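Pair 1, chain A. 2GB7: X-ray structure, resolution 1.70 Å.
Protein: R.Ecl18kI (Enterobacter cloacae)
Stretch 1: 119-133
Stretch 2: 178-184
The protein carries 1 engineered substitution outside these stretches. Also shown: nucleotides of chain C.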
# COMPACT_ATOMS: atom_id res chain seq x y z
N ARG A 119 -9.35 -5.61 -6.49
CA ARG A 119 -9.69 -6.25 -7.78
C ARG A 119 -8.56 -6.21 -8.78
O ARG A 119 -8.34 -7.21 -9.45
CB ARG A 119 -10.95 -5.62 -8.40
CG ARG A 119 -12.20 -5.90 -7.55
CD ARG A 119 -13.46 -5.31 -8.19
NE ARG A 119 -13.59 -5.87 -9.52
CZ ARG A 119 -14.44 -6.82 -9.85
NH1 ARG A 119 -15.34 -7.25 -8.97
NH2 ARG A 119 -14.41 -7.32 -11.09
N ALA A 120 -7.82 -5.10 -8.87
CA ALA A 120 -6.73 -5.01 -9.85
C ALA A 120 -5.71 -6.09 -9.57
O ALA A 120 -5.23 -6.76 -10.47
CB ALA A 120 -6.06 -3.64 -9.86
N GLY A 121 -5.39 -6.27 -8.29
CA GLY A 121 -4.38 -7.32 -7.95
C GLY A 121 -4.92 -8.72 -8.22
O GLY A 121 -4.22 -9.58 -8.80
N LYS A 122 -6.15 -8.96 -7.75
CA LYS A 122 -6.76 -10.28 -7.91
C LYS A 122 -6.92 -10.64 -9.41
O LYS A 122 -6.68 -11.80 -9.81
CB LYS A 122 -8.08 -10.38 -7.12
CG LYS A 122 -8.72 -11.81 -7.20
CD LYS A 122 -7.89 -12.90 -6.48
CE LYS A 122 -8.36 -14.32 -6.82
NZ LYS A 122 -7.65 -14.96 -8.01
N GLU A 123 -7.30 -9.66 -10.20
CA GLU A 123 -7.47 -9.89 -11.64
C GLU A 123 -6.13 -10.16 -12.30
O GLU A 123 -6.03 -11.08 -13.09
CB GLU A 123 -8.17 -8.69 -12.28
CG GLU A 123 -9.63 -8.65 -11.88
CD GLU A 123 -10.40 -7.52 -12.55
OE1 GLU A 123 -9.99 -7.06 -13.64
OE2 GLU A 123 -11.42 -7.10 -11.96
N PHE A 124 -5.08 -9.40 -11.96
CA PHE A 124 -3.73 -9.64 -12.57
C PHE A 124 -3.28 -11.04 -12.21
O PHE A 124 -2.83 -11.80 -13.06
CB PHE A 124 -2.76 -8.58 -12.04
CG PHE A 124 -1.39 -8.61 -12.66
CD1 PHE A 124 -1.19 -8.88 -14.02
CD2 PHE A 124 -0.29 -8.31 -11.85
CE1 PHE A 124 0.10 -8.88 -14.54
CE2 PHE A 124 0.96 -8.25 -12.36
CZ PHE A 124 1.17 -8.56 -13.72
N GLU A 125 -3.42 -11.39 -10.94
CA GLU A 125 -3.11 -12.74 -10.50
C GLU A 125 -3.90 -13.82 -11.26
O GLU A 125 -3.29 -14.85 -11.70
CB GLU A 125 -3.37 -12.82 -8.99
CG GLU A 125 -2.45 -11.93 -8.14
CD GLU A 125 -3.09 -11.47 -6.82
OE1 GLU A 125 -4.00 -12.15 -6.29
OE2 GLU A 125 -2.68 -10.40 -6.32
N SER A 126 -5.20 -13.58 -11.48
CA SER A 126 -6.07 -14.53 -12.19
C SER A 126 -5.64 -14.64 -13.64
O SER A 126 -5.64 -15.72 -14.23
CB SER A 126 -7.51 -14.06 -12.10
OG SER A 126 -7.95 -14.10 -10.76
N ILE A 127 -5.30 -13.50 -14.23
CA ILE A 127 -4.81 -13.50 -15.62
C ILE A 127 -3.53 -14.36 -15.73
O ILE A 127 -3.36 -15.16 -16.68
CB ILE A 127 -4.54 -12.07 -16.09
CG1 ILE A 127 -5.89 -11.32 -16.27
CG2 ILE A 127 -3.71 -12.10 -17.40
CD1 ILE A 127 -5.70 -9.83 -16.45
N LEU A 128 -2.62 -14.23 -14.77
CA LEU A 128 -1.37 -15.03 -14.81
C LEU A 128 -1.61 -16.52 -14.52
O LEU A 128 -0.94 -17.39 -15.07
CB LEU A 128 -0.36 -14.45 -13.80
CG LEU A 128 0.12 -13.02 -14.13
CD1 LEU A 128 1.00 -12.49 -12.95
CD2 LEU A 128 0.92 -13.07 -15.47
N GLU A 129 -2.60 -16.79 -13.67
CA GLU A 129 -3.00 -18.15 -13.37
C GLU A 129 -3.49 -18.84 -14.64
O GLU A 129 -3.02 -19.93 -15.00
CB GLU A 129 -4.14 -18.07 -12.37
CG GLU A 129 -4.65 -19.37 -11.92
CD GLU A 129 -5.71 -19.20 -10.84
OE1 GLU A 129 -5.86 -18.07 -10.30
OE2 GLU A 129 -6.37 -20.22 -10.54
N LEU A 130 -4.41 -18.19 -15.34
CA LEU A 130 -4.91 -18.77 -16.59
C LEU A 130 -3.84 -18.88 -17.67
O LEU A 130 -3.89 -19.79 -18.46
CB LEU A 130 -6.13 -17.99 -17.10
CG LEU A 130 -7.35 -18.15 -16.19
CD1 LEU A 130 -8.45 -17.19 -16.60
CD2 LEU A 130 -7.90 -19.57 -16.25
N LEU A 131 -2.87 -17.97 -17.66
CA LEU A 131 -1.71 -18.07 -18.56
C LEU A 131 -0.95 -19.38 -18.33
O LEU A 131 -0.64 -20.07 -19.26
CB LEU A 131 -0.79 -16.86 -18.35
CG LEU A 131 0.57 -16.88 -19.07
CD1 LEU A 131 0.35 -16.96 -20.56
CD2 LEU A 131 1.33 -15.63 -18.71
N MET A 132 -0.61 -19.67 -17.07
CA MET A 132 0.10 -20.92 -16.77
C MET A 132 -0.75 -22.15 -17.13
O MET A 132 -0.23 -23.10 -17.72
CB MET A 132 0.48 -20.94 -15.28
CG MET A 132 1.34 -19.77 -14.87
SD MET A 132 2.84 -19.56 -15.83
CE MET A 132 3.84 -20.82 -15.06
N MET A 133 -2.06 -22.10 -16.84
CA MET A 133 -2.97 -23.21 -17.21
C MET A 133 -3.05 -23.40 -18.72
O MET A 133 -2.92 -24.52 -19.24
CB MET A 133 -4.36 -22.98 -16.64
CG MET A 133 -4.33 -22.95 -15.14
SD MET A 133 -5.94 -22.62 -14.43
CE MET A 133 -5.44 -22.83 -12.70
N LEU A 178 8.50 -20.15 -8.36
CA LEU A 178 7.53 -19.38 -7.61
C LEU A 178 7.33 -18.05 -8.27
O LEU A 178 8.30 -17.40 -8.66
CB LEU A 178 8.01 -19.11 -6.18
CG LEU A 178 8.34 -20.35 -5.34
CD1 LEU A 178 8.81 -19.90 -3.98
CD2 LEU A 178 7.14 -21.26 -5.22
N ILE A 179 6.08 -17.66 -8.37
CA ILE A 179 5.70 -16.39 -8.99
C ILE A 179 4.84 -15.54 -8.07
O ILE A 179 3.82 -16.03 -7.56
CB ILE A 179 4.94 -16.62 -10.32
CG1 ILE A 179 5.76 -17.51 -11.26
CG2 ILE A 179 4.56 -15.27 -10.97
CD1 ILE A 179 4.94 -18.11 -12.42
N SER A 180 5.27 -14.30 -7.88
CA SER A 180 4.48 -13.25 -7.18
C SER A 180 4.08 -12.19 -8.21
O SER A 180 4.67 -12.14 -9.30
CB SER A 180 5.33 -12.57 -6.09
OG SER A 180 4.57 -11.55 -5.43
N ALA A 181 3.04 -11.41 -7.90
CA ALA A 181 2.61 -10.42 -8.88
C ALA A 181 2.19 -9.15 -8.13
O ALA A 181 1.55 -9.25 -7.10
CB ALA A 181 1.46 -10.95 -9.64
N LYS A 182 2.58 -7.99 -8.67
CA LYS A 182 2.19 -6.69 -8.17
C LYS A 182 1.98 -5.83 -9.39
O LYS A 182 2.91 -5.68 -10.16
CB LYS A 182 3.32 -6.09 -7.30
CG LYS A 182 3.46 -6.82 -5.97
CD LYS A 182 4.49 -6.12 -5.09
CE LYS A 182 4.67 -6.91 -3.77
NZ LYS A 182 3.38 -7.12 -3.03
N THR A 183 0.78 -5.28 -9.57
CA THR A 183 0.51 -4.50 -10.77
C THR A 183 1.45 -3.30 -10.87
O THR A 183 1.97 -3.01 -11.95
CB THR A 183 -0.96 -4.04 -10.81
OG1 THR A 183 -1.27 -3.36 -9.59
CG2 THR A 183 -1.88 -5.24 -11.02
N THR A 184 1.62 -2.59 -9.75
CA THR A 184 2.62 -1.52 -9.60
C THR A 184 3.43 -1.86 -8.37
O THR A 184 2.95 -2.63 -7.51
CB THR A 184 1.99 -0.13 -9.41
OG1 THR A 184 1.00 -0.18 -8.38
CG2 THR A 184 1.36 0.37 -10.72
P DC C 4 -1.18 -5.70 -6.23
OP1 DC C 4 -1.05 -6.08 -7.66
OP2 DC C 4 0.00 -5.80 -5.33
O5' DC C 4 -1.73 -4.21 -6.14
C5' DC C 4 -2.94 -3.85 -6.78
C4' DC C 4 -3.27 -2.41 -6.48
O4' DC C 4 -3.55 -2.27 -5.06
C3' DC C 4 -2.15 -1.41 -6.79
O3' DC C 4 -2.70 -0.20 -7.32
C2' DC C 4 -1.53 -1.14 -5.43
C1' DC C 4 -2.72 -1.27 -4.50
N1 DC C 4 -2.35 -1.70 -3.14
C2 DC C 4 -2.89 -1.01 -2.03
O2 DC C 4 -3.74 -0.12 -2.22
N3 DC C 4 -2.48 -1.35 -0.79
C4 DC C 4 -1.58 -2.32 -0.62
N4 DC C 4 -1.16 -2.57 0.63
C5 DC C 4 -1.06 -3.07 -1.72
C6 DC C 4 -1.47 -2.73 -2.95
P DT C 5 -2.74 0.02 -8.91
OP1 DT C 5 -1.54 -0.61 -9.49
OP2 DT C 5 -3.00 1.47 -9.14
O5' DT C 5 -4.02 -0.81 -9.39
C5' DT C 5 -5.35 -0.39 -9.07
C4' DT C 5 -5.79 0.70 -10.02
O4' DT C 5 -5.62 0.28 -11.39
C3' DT C 5 -7.24 1.17 -9.89
O3' DT C 5 -7.26 2.60 -9.94
C2' DT C 5 -7.90 0.62 -11.14
C1' DT C 5 -6.75 0.71 -12.13
N1 DT C 5 -6.84 -0.09 -13.36
C2 DT C 5 -6.49 0.54 -14.54
O2 DT C 5 -6.16 1.71 -14.60
N3 DT C 5 -6.56 -0.26 -15.65
C4 DT C 5 -6.93 -1.59 -15.70
O4 DT C 5 -6.93 -2.18 -16.78
C5 DT C 5 -7.30 -2.18 -14.43
C7 DT C 5 -7.74 -3.60 -14.39
C6 DT C 5 -7.23 -1.40 -13.34
P DC C 3 0.01 -9.43 -1.89
OP1 DC C 3 0.42 -10.35 -2.99
OP2 DC C 3 1.04 -8.63 -1.17
O5' DC C 3 -1.11 -8.48 -2.48
C5' DC C 3 -2.24 -9.06 -3.11
C4' DC C 3 -3.13 -7.98 -3.69
O4' DC C 3 -3.99 -7.48 -2.64
C3' DC C 3 -2.30 -6.80 -4.17
O3' DC C 3 -2.35 -6.56 -5.56
C2' DC C 3 -2.81 -5.60 -3.40
C1' DC C 3 -4.08 -6.06 -2.70
N1 DC C 3 -4.06 -5.54 -1.33
C2 DC C 3 -5.06 -4.65 -0.92
O2 DC C 3 -5.95 -4.35 -1.72
N3 DC C 3 -5.01 -4.14 0.33
C4 DC C 3 -4.02 -4.48 1.16
N4 DC C 3 -4.01 -3.95 2.39
C5 DC C 3 -3.00 -5.39 0.77
C6 DC C 3 -3.06 -5.90 -0.47

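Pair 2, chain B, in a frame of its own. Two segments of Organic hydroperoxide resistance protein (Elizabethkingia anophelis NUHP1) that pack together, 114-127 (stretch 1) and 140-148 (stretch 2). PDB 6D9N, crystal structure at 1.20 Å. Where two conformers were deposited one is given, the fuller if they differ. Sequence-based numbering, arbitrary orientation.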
# COMPACT_ATOMS: atom_id res chain seq x y z
N THR B 114 -6.86 25.21 15.53
CA THR B 114 -6.08 26.27 14.91
C THR B 114 -5.05 25.66 13.95
O THR B 114 -4.76 24.46 14.00
CB THR B 114 -5.31 27.07 15.96
OG1 THR B 114 -4.27 26.23 16.49
CG2 THR B 114 -6.23 27.56 17.09
N ILE B 115 -4.48 26.51 13.08
CA ILE B 115 -3.50 25.95 12.13
C ILE B 115 -2.25 25.46 12.86
O ILE B 115 -1.64 24.47 12.42
CB ILE B 115 -3.19 26.90 10.97
CG1 ILE B 115 -2.77 26.09 9.72
CG2 ILE B 115 -2.08 27.87 11.31
CD1 ILE B 115 -3.93 25.23 9.14
N GLU B 116 -1.84 26.11 13.94
CA GLU B 116 -0.69 25.60 14.68
C GLU B 116 -0.97 24.23 15.26
O GLU B 116 -0.13 23.33 15.20
CB GLU B 116 -0.32 26.57 15.81
CG GLU B 116 0.28 27.86 15.28
CD GLU B 116 0.43 28.94 16.35
OE1 GLU B 116 0.22 28.67 17.55
OE2 GLU B 116 0.76 30.08 15.97
N GLU B 117 -2.16 24.03 15.81
CA GLU B 117 -2.53 22.70 16.31
C GLU B 117 -2.56 21.69 15.18
O GLU B 117 -2.06 20.56 15.32
CB GLU B 117 -3.90 22.79 16.99
CG GLU B 117 -3.84 23.53 18.32
CD GLU B 117 -5.17 23.92 18.90
OE1 GLU B 117 -6.19 23.98 18.18
OE2 GLU B 117 -5.20 24.20 20.13
N ALA B 118 -3.16 22.06 14.06
CA ALA B 118 -3.24 21.15 12.91
C ALA B 118 -1.86 20.73 12.44
O ALA B 118 -1.64 19.54 12.13
CB ALA B 118 -4.02 21.82 11.78
N GLN B 119 -0.94 21.69 12.35
CA GLN B 119 0.42 21.38 11.93
C GLN B 119 1.11 20.44 12.91
O GLN B 119 1.81 19.50 12.50
CB GLN B 119 1.21 22.67 11.77
CG GLN B 119 0.80 23.42 10.53
CD GLN B 119 1.25 24.87 10.52
OE1 GLN B 119 1.82 25.37 11.50
NE2 GLN B 119 1.00 25.56 9.41
N ASP B 120 0.95 20.69 14.21
CA ASP B 120 1.54 19.78 15.19
C ASP B 120 0.97 18.37 15.06
O ASP B 120 1.70 17.38 15.16
CB ASP B 120 1.30 20.32 16.61
CG ASP B 120 2.06 21.62 16.91
OD1 ASP B 120 3.01 21.98 16.18
OD2 ASP B 120 1.70 22.26 17.91
N LEU B 121 -0.34 18.27 14.86
CA LEU B 121 -0.99 16.97 14.76
C LEU B 121 -0.49 16.20 13.55
O LEU B 121 -0.17 15.00 13.66
CB LEU B 121 -2.51 17.13 14.72
CG LEU B 121 -3.12 17.64 16.04
CD1 LEU B 121 -4.57 18.07 15.75
CD2 LEU B 121 -3.05 16.56 17.12
N ILE B 122 -0.38 16.85 12.37
CA ILE B 122 0.02 16.09 11.20
C ILE B 122 1.50 15.75 11.26
O ILE B 122 1.90 14.72 10.71
CB ILE B 122 -0.35 16.75 9.85
CG1 ILE B 122 0.30 18.14 9.65
CG2 ILE B 122 -1.87 16.71 9.63
CD1 ILE B 122 0.68 18.41 8.19
N GLU B 123 2.33 16.60 11.86
CA GLU B 123 3.73 16.26 12.04
C GLU B 123 3.87 14.96 12.84
O GLU B 123 4.64 14.06 12.47
CB GLU B 123 4.45 17.44 12.71
CG GLU B 123 5.89 17.16 13.13
CD GLU B 123 6.59 18.36 13.77
OE1 GLU B 123 7.79 18.54 13.49
OE2 GLU B 123 5.95 19.13 14.53
N LYS B 124 3.11 14.83 13.95
CA LYS B 124 3.17 13.59 14.72
C LYS B 124 2.59 12.42 13.93
O LYS B 124 3.16 11.33 13.96
CB LYS B 124 2.44 13.76 16.08
CG LYS B 124 3.23 14.60 17.06
CD LYS B 124 2.48 14.85 18.35
CE LYS B 124 3.29 15.75 19.30
NZ LYS B 124 2.49 16.36 20.41
N ALA B 125 1.45 12.63 13.27
CA ALA B 125 0.84 11.55 12.50
C ALA B 125 1.79 11.00 11.45
O ALA B 125 1.81 9.80 11.19
CB ALA B 125 -0.44 12.05 11.86
N HIS B 126 2.59 11.89 10.84
CA HIS B 126 3.52 11.49 9.79
C HIS B 126 4.67 10.65 10.32
O HIS B 126 5.30 9.92 9.54
CB HIS B 126 3.97 12.76 9.05
CG HIS B 126 4.61 12.58 7.71
ND1 HIS B 126 4.20 11.66 6.75
CD2 HIS B 126 5.57 13.35 7.12
CE1 HIS B 126 4.91 11.86 5.66
NE2 HIS B 126 5.75 12.87 5.85
N GLN B 127 4.94 10.68 11.63
CA GLN B 127 5.89 9.79 12.24
C GLN B 127 5.25 8.50 12.72
O GLN B 127 5.95 7.50 12.90
CB GLN B 127 6.61 10.49 13.40
CG GLN B 127 7.44 11.70 12.94
CD GLN B 127 8.56 11.34 11.90
OE1 GLN B 127 9.33 10.34 12.04
NE2 GLN B 127 8.62 12.13 10.82
N GLU B 140 8.71 11.09 -3.28
CA GLU B 140 8.19 12.37 -2.84
C GLU B 140 6.81 12.21 -2.19
O GLU B 140 5.90 11.64 -2.82
CB GLU B 140 8.10 13.34 -4.02
N VAL B 141 6.67 12.73 -0.94
CA VAL B 141 5.39 12.76 -0.20
C VAL B 141 5.15 14.20 0.23
O VAL B 141 5.68 14.67 1.26
CB VAL B 141 5.26 11.79 1.00
CG1 VAL B 141 3.84 11.87 1.52
CG2 VAL B 141 5.55 10.34 0.61
N LYS B 142 4.33 14.89 -0.53
CA LYS B 142 3.98 16.27 -0.20
C LYS B 142 2.79 16.22 0.74
O LYS B 142 1.75 15.70 0.37
CB LYS B 142 3.56 17.01 -1.47
CG LYS B 142 2.99 18.40 -1.17
CD LYS B 142 2.87 19.27 -2.43
CE LYS B 142 2.03 20.50 -2.11
NZ LYS B 142 0.66 20.00 -1.81
N LEU B 143 2.92 16.79 1.93
CA LEU B 143 1.92 16.68 3.00
C LEU B 143 1.50 18.09 3.41
O LEU B 143 2.34 18.91 3.79
CB LEU B 143 2.55 15.96 4.19
CG LEU B 143 1.73 15.96 5.48
CD1 LEU B 143 0.33 15.36 5.33
CD2 LEU B 143 2.50 15.23 6.57
N THR B 144 0.20 18.37 3.33
CA THR B 144 -0.36 19.65 3.74
C THR B 144 -1.58 19.40 4.62
O THR B 144 -2.15 18.30 4.64
CB THR B 144 -0.77 20.52 2.53
OG1 THR B 144 -1.66 19.80 1.68
CG2 THR B 144 0.45 20.95 1.70
N VAL B 145 -1.96 20.45 5.35
CA VAL B 145 -3.09 20.35 6.27
C VAL B 145 -3.95 21.59 6.17
O VAL B 145 -3.44 22.69 5.98
CB VAL B 145 -2.63 20.11 7.74
CG1 VAL B 145 -1.90 21.32 8.36
CG2 VAL B 145 -3.80 19.69 8.66
N SER B 146 -5.26 21.40 6.30
CA SER B 146 -6.23 22.48 6.45
C SER B 146 -7.04 22.26 7.72
O SER B 146 -7.06 21.16 8.30
CB SER B 146 -7.14 22.58 5.23
OG SER B 146 -7.74 21.33 4.92
N ASN B 147 -7.77 23.31 8.10
CA ASN B 147 -8.61 23.30 9.29
C ASN B 147 -10.02 23.80 8.97
O ASN B 147 -10.57 24.66 9.69
CB ASN B 147 -7.96 24.03 10.49
CG ASN B 147 -7.69 25.49 10.21
OD1 ASN B 147 -7.60 25.92 9.07
ND2 ASN B 147 -7.53 26.27 11.26
N ASN B 148 -10.62 23.28 7.89
CA ASN B 148 -11.96 23.68 7.45
C ASN B 148 -13.04 22.97 8.25
O ASN B 148 -12.96 21.76 8.47
CB ASN B 148 -12.25 23.30 6.01
CG ASN B 148 -11.31 23.94 5.04
OD1 ASN B 148 -10.64 23.21 4.27
ND2 ASN B 148 -11.30 25.24 4.98
OXT ASN B 148 -14.03 23.64 8.64
O HOH W 1 -1.03 24.53 6.91
O HOH W 2 7.11 14.00 3.61

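Superposing N, CA and C of 14 central residues brings pair 2 onto pair 1 with an RMSD of 0.8 Å. In both, a helix packs across a strand running nearly the opposite way: the angle between N-to-C directions is 148° in pair 1 and 143° in pair 2, with axes approaching to 9.2 and 8.3 Å. No hydrogen bond crosses directly between the stretches in either pair; the contacts are mostly side-chain packing. The area buried is 347 Å² in pair 1 and 509 Å² in pair 2.

The central match sets F124(A) and A181(A) against A118(B) and V145(B). Both residues of each pair point toward the other stretch, but bulk is distributed inversely. In pair 1 the large residue is on the helix, and F124(A) CD2 lies 3.9 Å from A181(A) CB; in pair 2 it is on the strand, and V145(B) CG2 reaches A118(B) CB at 3.8 Å. The CA atoms fall 0.5 Å apart for A181(A) and V145(B) and 0.8 Å apart for F124(A) and A118(B), so the backbones nearly coincide although the bulk lies on different sides.

One turn on, L128(A) matches I122(B). L128(A) CD1 contacts A181(A) CB at 3.7 Å. I122(B), with chi1 p rather than m, packs its side chain against those of two strand residues: its CG2 lies 3.7 Å from V145(B) CG2 and its CD1 3.8 Å from L143(B) CG.

M132(A) and H126(B) match more loosely, at 1.7 Å between CA atoms. M132(A), with all three chi angles m, brings CE to 3.9 Å from I179(A) CD1. At the matching strand position, L143(B) places CD2 3.7 Å from the centroid of the H126(B) ring and 19° off its normal, a CH-pi contact over the face. The imidazole also takes part in a water bridge: water 2 lies 2.9 Å from H126(B) NE2 and donates to V141(B) O at 2.8 Å.

At the other end, T183(A) matches N147(B), although their CB directions differ, sideways and toward. T183(A) CG2 packs 3.6 Å from F124(A) CD2 and 3.7 Å from A120(A) O, while its backbone N donates to DC4 OP1 at 2.8 Å. N147(B) meets the same part of the helix, its OD1 3.7 Å from I115(B) CD1, but does not contact A118(B), the match of F124(A). The position matching I115(B) is G121(A), whose CA lies 3.2 Å from DC3 O3'; an ideal CB there would come within 2.0 Å of that same O3'. Thus the shared frame accommodates DNA in pair 1 and an isoleucine side chain in pair 2.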